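Local coordinates for protein purine nucleoside phosphorylase YlmD (Geobacillus stearothermophilus, PDB 6T1B) that catalyses the phosphorolysis of adenosine, inosine and S-methyl-5'-thioadenosine, also deaminates adenosine, and uses a catalytic zinc ion to bind its substrate, at residues A[79-87]-A[147-157]; A[69-79]-A[115-123]. All coordinates share one frame; numbering follows the deposited sequence.

Contact 1. Residues A[79-87]-A[147-157]; sequences QVHGADIQK and RGTAGGIAGHM. With NOS (inosine), chain B.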
loop_
_atom_site.group_PDB
_atom_site.type_symbol
_atom_site.label_atom_id
_atom_site.label_comp_id
_atom_site.label_asym_id
_atom_site.label_seq_id
_atom_site.Cartn_x
_atom_site.Cartn_y
_atom_site.Cartn_z
ATOM N N GLN A 79 -7.310 -8.574 1.262
ATOM C CA GLN A 79 -6.338 -8.379 0.177
ATOM C C GLN A 79 -6.339 -9.550 -0.805
ATOM O O GLN A 79 -5.398 -10.341 -0.885
ATOM C CB GLN A 79 -4.942 -8.071 0.723
ATOM C CG GLN A 79 -4.903 -6.785 1.526
ATOM C CD GLN A 79 -3.529 -6.401 2.048
ATOM O OE1 GLN A 79 -3.357 -6.140 3.231
ATOM N NE2 GLN A 79 -2.563 -6.306 1.146
ATOM N N VAL A 80 -7.409 -9.599 -1.599
ATOM C CA VAL A 80 -7.628 -10.687 -2.538
ATOM C C VAL A 80 -7.093 -10.419 -3.934
ATOM O O VAL A 80 -7.355 -11.205 -4.855
ATOM C CB VAL A 80 -9.119 -11.083 -2.602
ATOM C CG1 VAL A 80 -9.578 -11.541 -1.228
ATOM C CG2 VAL A 80 -9.975 -9.941 -3.150
ATOM N N HIS A 81 -6.321 -9.336 -4.092
ATOM C CA HIS A 81 -5.781 -8.936 -5.401
ATOM C C HIS A 81 -6.865 -8.573 -6.400
ATOM O O HIS A 81 -6.740 -8.793 -7.605
ATOM C CB HIS A 81 -4.815 -9.979 -5.973
ATOM C CG HIS A 81 -3.466 -9.921 -5.361
ATOM N ND1 HIS A 81 -3.142 -10.603 -4.210
ATOM C CD2 HIS A 81 -2.357 -9.218 -5.710
ATOM C CE1 HIS A 81 -1.885 -10.349 -3.890
ATOM N NE2 HIS A 81 -1.390 -9.512 -4.781
ATOM N N GLY A 82 -7.955 -8.018 -5.885
ATOM C CA GLY A 82 -8.949 -7.375 -6.679
ATOM C C GLY A 82 -8.873 -5.860 -6.577
ATOM O O GLY A 82 -7.876 -5.280 -6.130
ATOM N N ALA A 83 -9.956 -5.216 -6.996
ATOM C CA ALA A 83 -10.004 -3.760 -7.041
ATOM C C ALA A 83 -11.118 -3.184 -6.179
ATOM O O ALA A 83 -11.510 -2.027 -6.377
ATOM C CB ALA A 83 -10.106 -3.273 -8.482
ATOM N N ASP A 84 -11.626 -3.938 -5.211
ATOM C CA ASP A 84 -12.716 -3.458 -4.364
ATOM C C ASP A 84 -12.159 -2.730 -3.136
ATOM O O ASP A 84 -11.047 -2.994 -2.678
ATOM C CB ASP A 84 -13.607 -4.640 -3.971
ATOM C CG ASP A 84 -14.490 -5.114 -5.119
ATOM O OD1 ASP A 84 -15.171 -4.264 -5.755
ATOM O OD2 ASP A 84 -14.512 -6.324 -5.385
ATOM N N ILE A 85 -12.949 -1.774 -2.648
ATOM C CA ILE A 85 -12.542 -0.854 -1.591
ATOM C C ILE A 85 -13.717 -0.708 -0.638
ATOM O O ILE A 85 -14.873 -0.668 -1.072
ATOM C CB ILE A 85 -12.194 0.522 -2.187
ATOM C CG1 ILE A 85 -10.961 0.447 -3.074
ATOM C CG2 ILE A 85 -12.014 1.554 -1.085
ATOM C CD1 ILE A 85 -10.748 1.691 -3.919
ATOM N N GLN A 86 -13.432 -0.612 0.661
ATOM C CA GLN A 86 -14.461 -0.463 1.684
ATOM C C GLN A 86 -14.192 0.769 2.543
ATOM O O GLN A 86 -13.064 0.956 3.013
ATOM C CB GLN A 86 -14.473 -1.686 2.606
ATOM C CG GLN A 86 -15.715 -1.818 3.457
ATOM C CD GLN A 86 -16.811 -2.557 2.717
ATOM O OE1 GLN A 86 -16.778 -3.783 2.600
ATOM N NE2 GLN A 86 -17.764 -1.820 2.185
ATOM N N LYS A 87 -15.214 1.579 2.758
ATOM C CA LYS A 87 -15.157 2.637 3.755
ATOM C C LYS A 87 -15.316 2.012 5.130
ATOM O O LYS A 87 -16.211 1.180 5.348
ATOM C CB LYS A 87 -16.297 3.617 3.528
ATOM C CG LYS A 87 -16.366 4.725 4.563
ATOM C CD LYS A 87 -17.451 5.714 4.236
ATOM C CE LYS A 87 -17.511 6.878 5.237
ATOM N NZ LYS A 87 -18.388 7.982 4.749
ATOM N N ARG A 147 -2.917 -7.288 -10.838
ATOM C CA ARG A 147 -4.338 -7.578 -11.010
ATOM C C ARG A 147 -5.194 -6.409 -10.534
ATOM O O ARG A 147 -6.145 -5.994 -11.224
ATOM C CB ARG A 147 -4.714 -8.845 -10.254
ATOM C CG ARG A 147 -4.127 -10.080 -10.838
ATOM C CD ARG A 147 -4.801 -11.284 -10.237
ATOM N NE ARG A 147 -4.069 -12.490 -10.575
ATOM C CZ ARG A 147 -4.342 -13.274 -11.608
ATOM N NH1 ARG A 147 -3.590 -14.340 -11.813
ATOM N NH2 ARG A 147 -5.354 -12.996 -12.424
ATOM N N GLY A 148 -4.869 -5.863 -9.366
ATOM C CA GLY A 148 -5.619 -4.728 -8.853
ATOM C C GLY A 148 -5.444 -3.498 -9.721
ATOM O O GLY A 148 -6.378 -2.710 -9.900
ATOM N N THR A 149 -4.247 -3.319 -10.279
ATOM C CA THR A 149 -4.013 -2.226 -11.220
ATOM C C THR A 149 -4.831 -2.425 -12.487
ATOM O O THR A 149 -5.453 -1.483 -12.991
ATOM C CB THR A 149 -2.519 -2.129 -11.534
ATOM O OG1 THR A 149 -1.776 -1.938 -10.317
ATOM C CG2 THR A 149 -2.216 -0.952 -12.431
ATOM N N ALA A 150 -4.877 -3.655 -12.997
ATOM C CA ALA A 150 -5.697 -3.947 -14.177
ATOM C C ALA A 150 -7.174 -3.706 -13.877
ATOM O O ALA A 150 -7.946 -3.355 -14.781
ATOM C CB ALA A 150 -5.469 -5.394 -14.625
ATOM N N GLY A 151 -7.580 -3.889 -12.620
ATOM C CA GLY A 151 -8.921 -3.626 -12.151
ATOM C C GLY A 151 -9.219 -2.185 -11.842
ATOM O O GLY A 151 -10.368 -1.849 -11.535
ATOM N N GLY A 152 -8.211 -1.321 -11.928
ATOM C CA GLY A 152 -8.424 0.095 -11.706
ATOM C C GLY A 152 -8.608 0.501 -10.260
ATOM O O GLY A 152 -9.340 1.458 -9.978
ATOM N N ILE A 153 -7.941 -0.163 -9.319
ATOM C CA ILE A 153 -8.194 0.140 -7.912
ATOM C C ILE A 153 -7.859 1.591 -7.580
ATOM O O ILE A 153 -8.551 2.234 -6.784
ATOM C CB ILE A 153 -7.476 -0.868 -6.994
ATOM C CG1 ILE A 153 -8.037 -0.744 -5.591
ATOM C CG2 ILE A 153 -5.971 -0.706 -7.026
ATOM C CD1 ILE A 153 -7.542 -1.774 -4.602
ATOM N N ALA A 154 -6.784 2.125 -8.160
ATOM C CA ALA A 154 -6.382 3.487 -7.824
ATOM C C ALA A 154 -7.466 4.485 -8.213
ATOM O O ALA A 154 -7.840 5.362 -7.426
ATOM C CB ALA A 154 -5.071 3.824 -8.527
ATOM N N GLY A 155 -7.971 4.387 -9.441
ATOM C CA GLY A 155 -9.032 5.281 -9.862
ATOM C C GLY A 155 -10.346 5.017 -9.153
ATOM O O GLY A 155 -11.177 5.923 -9.017
ATOM N N HIS A 156 -10.572 3.776 -8.721
ATOM C CA HIS A 156 -11.780 3.452 -7.968
ATOM C C HIS A 156 -11.810 4.210 -6.645
ATOM O O HIS A 156 -12.865 4.717 -6.248
ATOM C CB HIS A 156 -11.843 1.936 -7.758
ATOM C CG HIS A 156 -13.126 1.436 -7.167
ATOM N ND1 HIS A 156 -14.365 1.923 -7.525
ATOM C CD2 HIS A 156 -13.360 0.446 -6.275
ATOM C CE1 HIS A 156 -15.301 1.277 -6.850
ATOM N NE2 HIS A 156 -14.718 0.381 -6.078
ATOM N N MET A 157 -10.661 4.344 -5.976
ATOM C CA MET A 157 -10.637 5.128 -4.739
ATOM C C MET A 157 -11.065 6.565 -5.030
ATOM O O MET A 157 -11.910 7.147 -4.325
ATOM C CB MET A 157 -9.224 5.132 -4.150
ATOM C CG MET A 157 -9.128 5.811 -2.787
ATOM S SD MET A 157 -9.802 4.867 -1.405
ATOM C CE MET A 157 -8.531 3.591 -1.216
HETATM N N9 NOS B . -1.007 -11.834 3.061
HETATM C C4 NOS B . -1.743 -10.935 3.739
HETATM N N3 NOS B . -2.707 -9.887 3.328
HETATM C C2 NOS B . -3.370 -9.105 4.334
HETATM N N1 NOS B . -3.117 -9.315 5.731
HETATM C C6 NOS B . -2.208 -10.300 6.180
HETATM O O6 NOS B . -2.030 -10.417 7.362
HETATM C C5 NOS B . -1.509 -11.124 5.080
HETATM N N7 NOS B . -0.619 -12.061 5.186
HETATM C C8 NOS B . -0.307 -12.516 3.974
HETATM C "C5'" NOS B . -0.564 -8.730 0.117
HETATM O "O5'" NOS B . 0.536 -8.134 -0.565
HETATM C "C4'" NOS B . -0.556 -10.229 -0.049
HETATM O "O4'" NOS B . -0.119 -10.822 1.194
HETATM C "C1'" NOS B . -1.011 -11.844 1.586
HETATM C "C2'" NOS B . -2.339 -11.550 0.896
HETATM O "O2'" NOS B . -3.059 -12.755 0.670
HETATM C "C3'" NOS B . -1.898 -10.872 -0.402
HETATM O "O3'" NOS B . -1.688 -11.869 -1.416
HETATM O O HOH W 1 -15.485 -1.690 -4.302
#
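Ile85 drives its CD1 methyl against the first turn of helix 153-163, where it meets the backbone N of Met157 at 3.4 Å and the Met157 CB at 3.8 Å. The two side chains cross at about a right angle, and Met157, bent at chi2 and chi3 (74° and 73°), folds its SD and CE back beside CG2 of Ile85. CG1 of Ile153 completes this apolar patch, lying 4.0 Å from Ile85 CD1. The same Ile153 sets its CB on the Ala83 methyl, while its CD1 reaches along to the carbonyl of Gly82.

Glycines let the backbones come close. Ala83 CB sits 3.4 Å from Gly151 O, its methyl set against the Gly151 backbone. Gly152, with positive phi, forms the Schellman motif after the short helix and is the N-cap of the next, so the chain turns sharply beside Ala83. At the start of 147-157, Arg147 lays its CB against His81 O, at 3.3 Å.

No direct hydrogen bond joins the segments; the polar link is a water. It donates to Asp84 OD1, accepts from Ile85 N and lies in the ring plane of His156 at the edge, 2.8 Å from NE2. The same imidazole brings CD2 to 3.1 Å from Ala83 O, a buried carbonyl with no hydrogen-bonding partner.

At its other end the loop enters the active site. His81 presents a ring edge to the inosine, with O3' in the plane near CE1. Asp108 accepts from the His81 and Gly82 amides. The loop before edge strand 85-87 thus packs on helices 146-150 and 153-163 and carries His81, which with Cys126 and His143 binds the catalytic zinc ion of this YfiH/LACC1-family enzyme.

Contact 2. Residues A[69-79]-A[115-123]; sequences FPLERWVCCEQ and AGVLLALCF. With NOS (inosine), chain B.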
loop_
_atom_site.group_PDB
_atom_site.type_symbol
_atom_site.label_atom_id
_atom_site.label_comp_id
_atom_site.label_asym_id
_atom_site.label_seq_id
_atom_site.Cartn_x
_atom_site.Cartn_y
_atom_site.Cartn_z
ATOM N N PHE A 69 -0.130 3.995 18.613
ATOM C CA PHE A 69 -1.394 3.817 17.895
ATOM C C PHE A 69 -1.805 2.369 18.143
ATOM O O PHE A 69 -1.391 1.457 17.420
ATOM C CB PHE A 69 -1.243 4.135 16.408
ATOM C CG PHE A 69 -2.464 4.756 15.791
ATOM C CD1 PHE A 69 -2.389 5.988 15.149
ATOM C CD2 PHE A 69 -3.691 4.123 15.868
ATOM C CE1 PHE A 69 -3.523 6.564 14.584
ATOM C CE2 PHE A 69 -4.824 4.694 15.304
ATOM C CZ PHE A 69 -4.735 5.897 14.648
ATOM N N PRO A 70 -2.585 2.124 19.207
ATOM C CA PRO A 70 -2.839 0.749 19.648
ATOM C C PRO A 70 -3.387 -0.175 18.574
ATOM O O PRO A 70 -4.177 0.224 17.717
ATOM C CB PRO A 70 -3.856 0.932 20.781
ATOM C CG PRO A 70 -3.483 2.278 21.365
ATOM C CD PRO A 70 -3.104 3.116 20.172
ATOM N N LEU A 71 -2.964 -1.435 18.662
ATOM C CA LEU A 71 -3.370 -2.464 17.714
ATOM C C LEU A 71 -4.882 -2.619 17.676
ATOM O O LEU A 71 -5.435 -2.923 16.611
ATOM C CB LEU A 71 -2.691 -3.782 18.118
ATOM C CG LEU A 71 -2.931 -4.974 17.196
ATOM C CD1 LEU A 71 -2.625 -4.723 15.746
ATOM C CD2 LEU A 71 -2.083 -6.155 17.692
ATOM N N GLU A 72 -5.560 -2.394 18.805
ATOM C CA GLU A 72 -7.018 -2.467 18.862
ATOM C C GLU A 72 -7.704 -1.449 17.951
ATOM O O GLU A 72 -8.920 -1.542 17.728
ATOM C CB GLU A 72 -7.479 -2.224 20.301
ATOM C CG GLU A 72 -7.111 -3.330 21.285
ATOM C CD GLU A 72 -5.625 -3.387 21.616
ATOM O OE1 GLU A 72 -4.944 -2.344 21.536
ATOM O OE2 GLU A 72 -5.127 -4.484 21.950
ATOM N N ARG A 73 -6.974 -0.450 17.460
ATOM C CA ARG A 73 -7.543 0.590 16.614
ATOM C C ARG A 73 -7.212 0.421 15.134
ATOM O O ARG A 73 -7.557 1.295 14.329
ATOM C CB ARG A 73 -7.105 1.974 17.112
ATOM C CG ARG A 73 -7.706 2.323 18.463
ATOM C CD ARG A 73 -7.132 3.594 19.031
ATOM N NE ARG A 73 -7.290 3.630 20.481
ATOM C CZ ARG A 73 -6.774 4.570 21.264
ATOM N NH1 ARG A 73 -6.065 5.560 20.734
ATOM N NH2 ARG A 73 -6.969 4.517 22.575
ATOM N N TRP A 74 -6.586 -0.688 14.749
ATOM C CA TRP A 74 -6.241 -0.899 13.357
ATOM C C TRP A 74 -7.408 -1.563 12.631
ATOM O O TRP A 74 -8.200 -2.292 13.248
ATOM C CB TRP A 74 -5.028 -1.810 13.204
ATOM C CG TRP A 74 -3.765 -1.376 13.850
ATOM C CD1 TRP A 74 -3.553 -0.361 14.739
ATOM C CD2 TRP A 74 -2.506 -2.000 13.628
ATOM N NE1 TRP A 74 -2.209 -0.322 15.091
ATOM C CE2 TRP A 74 -1.559 -1.331 14.423
ATOM C CE3 TRP A 74 -2.081 -3.061 12.824
ATOM C CZ2 TRP A 74 -0.214 -1.708 14.434
ATOM C CZ3 TRP A 74 -0.755 -3.442 12.870
ATOM C CH2 TRP A 74 0.154 -2.759 13.652
ATOM N N VAL A 75 -7.471 -1.370 11.305
ATOM C CA VAL A 75 -8.414 -2.080 10.444
ATOM C C VAL A 75 -7.640 -2.650 9.270
ATOM O O VAL A 75 -6.915 -1.917 8.596
ATOM C CB VAL A 75 -9.528 -1.164 9.923
ATOM C CG1 VAL A 75 -10.505 -1.979 9.094
ATOM C CG2 VAL A 75 -10.249 -0.464 11.054
ATOM N N CYS A 76 -7.794 -3.953 9.040
ATOM C CA CYS A 76 -7.129 -4.689 7.984
ATOM C C CYS A 76 -8.181 -5.278 7.051
ATOM O O CYS A 76 -9.363 -5.424 7.410
ATOM C CB CYS A 76 -6.294 -5.823 8.591
ATOM S SG CYS A 76 -4.962 -5.241 9.687
ATOM N N CYS A 77 -7.724 -5.677 5.870
ATOM C CA CYS A 77 -8.591 -6.313 4.886
ATOM C C CYS A 77 -7.941 -7.556 4.303
ATOM O O CYS A 77 -6.752 -7.814 4.480
ATOM C CB CYS A 77 -9.003 -5.331 3.788
ATOM S SG CYS A 77 -7.677 -4.633 2.800
ATOM N N GLU A 78 -8.769 -8.356 3.638
ATOM C CA GLU A 78 -8.341 -9.670 3.189
ATOM C C GLU A 78 -7.267 -9.589 2.123
ATOM O O GLU A 78 -6.415 -10.480 2.045
ATOM C CB GLU A 78 -9.529 -10.439 2.637
ATOM C CG GLU A 78 -9.221 -11.859 2.304
ATOM C CD GLU A 78 -10.444 -12.625 1.791
ATOM O OE1 GLU A 78 -10.271 -13.857 1.509
ATOM O OE2 GLU A 78 -11.558 -12.070 1.680
ATOM N N GLN A 79 -7.310 -8.574 1.262
ATOM C CA GLN A 79 -6.338 -8.379 0.177
ATOM C C GLN A 79 -6.339 -9.550 -0.805
ATOM O O GLN A 79 -5.398 -10.341 -0.885
ATOM C CB GLN A 79 -4.942 -8.071 0.723
ATOM C CG GLN A 79 -4.903 -6.785 1.526
ATOM C CD GLN A 79 -3.529 -6.401 2.048
ATOM O OE1 GLN A 79 -3.357 -6.140 3.231
ATOM N NE2 GLN A 79 -2.563 -6.306 1.146
ATOM N N ALA A 115 -10.942 9.996 12.721
ATOM C CA ALA A 115 -9.680 9.834 13.425
ATOM C C ALA A 115 -9.728 8.606 14.333
ATOM O O ALA A 115 -10.794 8.067 14.646
ATOM C CB ALA A 115 -9.350 11.076 14.248
ATOM N N GLY A 116 -8.551 8.172 14.775
ATOM C CA GLY A 116 -8.495 7.039 15.682
ATOM C C GLY A 116 -8.603 5.686 15.021
ATOM O O GLY A 116 -8.802 4.683 15.711
ATOM N N VAL A 117 -8.419 5.608 13.710
ATOM C CA VAL A 117 -8.585 4.388 12.933
ATOM C C VAL A 117 -7.346 4.251 12.058
ATOM O O VAL A 117 -7.122 5.080 11.170
ATOM C CB VAL A 117 -9.853 4.462 12.057
ATOM C CG1 VAL A 117 -9.970 3.241 11.187
ATOM C CG2 VAL A 117 -11.066 4.638 12.938
ATOM N N LEU A 118 -6.545 3.218 12.285
ATOM C CA LEU A 118 -5.329 3.011 11.511
ATOM C C LEU A 118 -5.598 1.994 10.420
ATOM O O LEU A 118 -5.758 0.808 10.698
ATOM C CB LEU A 118 -4.164 2.565 12.399
ATOM C CG LEU A 118 -2.808 2.662 11.695
ATOM C CD1 LEU A 118 -2.332 4.100 11.556
ATOM C CD2 LEU A 118 -1.749 1.796 12.377
ATOM N N LEU A 119 -5.628 2.435 9.162
ATOM C CA LEU A 119 -5.748 1.513 8.048
ATOM C C LEU A 119 -4.411 0.810 7.905
ATOM O O LEU A 119 -3.359 1.468 7.921
ATOM C CB LEU A 119 -6.076 2.275 6.766
ATOM C CG LEU A 119 -7.285 3.220 6.903
ATOM C CD1 LEU A 119 -7.495 3.919 5.565
ATOM C CD2 LEU A 119 -8.519 2.540 7.351
ATOM N N ALA A 120 -4.426 -0.504 7.718
ATOM C CA ALA A 120 -3.201 -1.287 7.787
ATOM C C ALA A 120 -3.276 -2.409 6.759
ATOM O O ALA A 120 -4.101 -3.323 6.890
ATOM C CB ALA A 120 -3.029 -1.827 9.208
ATOM N N LEU A 121 -2.394 -2.350 5.746
ATOM C CA LEU A 121 -2.348 -3.321 4.662
ATOM C C LEU A 121 -0.921 -3.868 4.508
ATOM O O LEU A 121 0.054 -3.161 4.793
ATOM C CB LEU A 121 -2.833 -2.711 3.333
ATOM C CG LEU A 121 -4.348 -2.634 3.133
ATOM C CD1 LEU A 121 -5.123 -1.613 3.949
ATOM C CD2 LEU A 121 -4.644 -2.417 1.643
ATOM N N CYS A 122 -0.822 -5.118 4.057
ATOM C CA CYS A 122 0.446 -5.814 3.968
ATOM C C CYS A 122 1.006 -5.807 2.560
ATOM O O CYS A 122 0.237 -5.927 1.592
ATOM C CB CYS A 122 0.242 -7.264 4.392
ATOM S SG CYS A 122 0.043 -7.499 6.168
ATOM N N PHE A 123 2.344 -5.730 2.454
ATOM C CA PHE A 123 3.019 -5.563 1.181
ATOM C C PHE A 123 4.359 -6.285 1.173
ATOM O O PHE A 123 5.080 -6.290 2.174
ATOM C CB PHE A 123 3.291 -4.080 0.912
ATOM C CG PHE A 123 2.056 -3.331 0.637
ATOM C CD1 PHE A 123 1.564 -3.267 -0.652
ATOM C CD2 PHE A 123 1.319 -2.789 1.661
ATOM C CE1 PHE A 123 0.370 -2.620 -0.923
ATOM C CE2 PHE A 123 0.116 -2.145 1.391
ATOM C CZ PHE A 123 -0.356 -2.074 0.101
HETATM N N9 NOS B . -1.007 -11.834 3.061
HETATM C C4 NOS B . -1.743 -10.935 3.739
HETATM N N3 NOS B . -2.707 -9.887 3.328
HETATM C C2 NOS B . -3.370 -9.105 4.334
HETATM N N1 NOS B . -3.117 -9.315 5.731
HETATM C C6 NOS B . -2.208 -10.300 6.180
HETATM O O6 NOS B . -2.030 -10.417 7.362
HETATM C C5 NOS B . -1.509 -11.124 5.080
HETATM N N7 NOS B . -0.619 -12.061 5.186
HETATM C C8 NOS B . -0.307 -12.516 3.974
HETATM C "C5'" NOS B . -0.564 -8.730 0.117
HETATM O "O5'" NOS B . 0.536 -8.134 -0.565
HETATM C "C4'" NOS B . -0.556 -10.229 -0.049
HETATM O "O4'" NOS B . -0.119 -10.822 1.194
HETATM C "C1'" NOS B . -1.011 -11.844 1.586
HETATM C "C2'" NOS B . -2.339 -11.550 0.896
HETATM O "O2'" NOS B . -3.059 -12.755 0.670
HETATM C "C3'" NOS B . -1.898 -10.872 -0.402
HETATM O "O3'" NOS B . -1.688 -11.869 -1.416
HETATM O O HOH W 2 -4.880 -5.610 5.556
#
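Gln79 OE1 takes the Cys122 amide hydrogen, with Cys122 N 2.9 Å from OE1 and on a lone pair in the carbonyl plane; OE1 also lies 2.8 Å from a water that accepts from Cys77 N and reaches Ala120 O. Gln79 NE2 donates to Cys122 O, 2.9 Å away and nearly in the amide plane. This paired grip fixes the rotation of the carboxamide, which the extended chain beyond CG carries across to the strand. Cys122 O also accepts from the inosine O5', while Gln79 OE1 lies 3.2 Å from the inosine C2.

Farther back the strands pair in parallel, Leu118 N bonding to Arg73 O, Val75 N to Leu118 O, and Ala120 N to Val75 O, the last less straight at 139°. Leu118 packs against two aromatics. Its CD2 lies over a face of the Trp74 five-membered ring, 3.6 Å from the centroid, and Leu71 CD1 covers the opposite face; Leu118 CB sits over the Phe69 ring, 4.0 Å from that centroid. Trp74 NE1 donates to Phe69 O, anchoring the indole. Val75 and Val117 meet through CG2 and CG1.

Strand 74-75 forms an edge of the mixed sheet, beside 118-123, whose other neighbour is 264-269. Trp74 packs on Leu63 of helix 53-67, whereas Leu119 and Leu121 lean on strand 138-144.

How the contacts relate
After three strands of the first mixed sheet and helix 53-67, the chain runs through 69-79, whose strand 74-75 is an outermost strand of that sheet, and continues without a break into 79-87, ending in an edge strand of the other. Contact 2 closes a loop when 115-123 returns to the first sheet; contact 1 closes later, when 147-157 comes back after strand 138-144. The segments alternate, so the two closures cross rather than nest. Their centres lie about 17 Å apart, and Gln79 is the shared residue. Through it, the edge of the first sheet is continuous with the loop packed on helices 146-150 and 153-163, and both contacts reach the inosine.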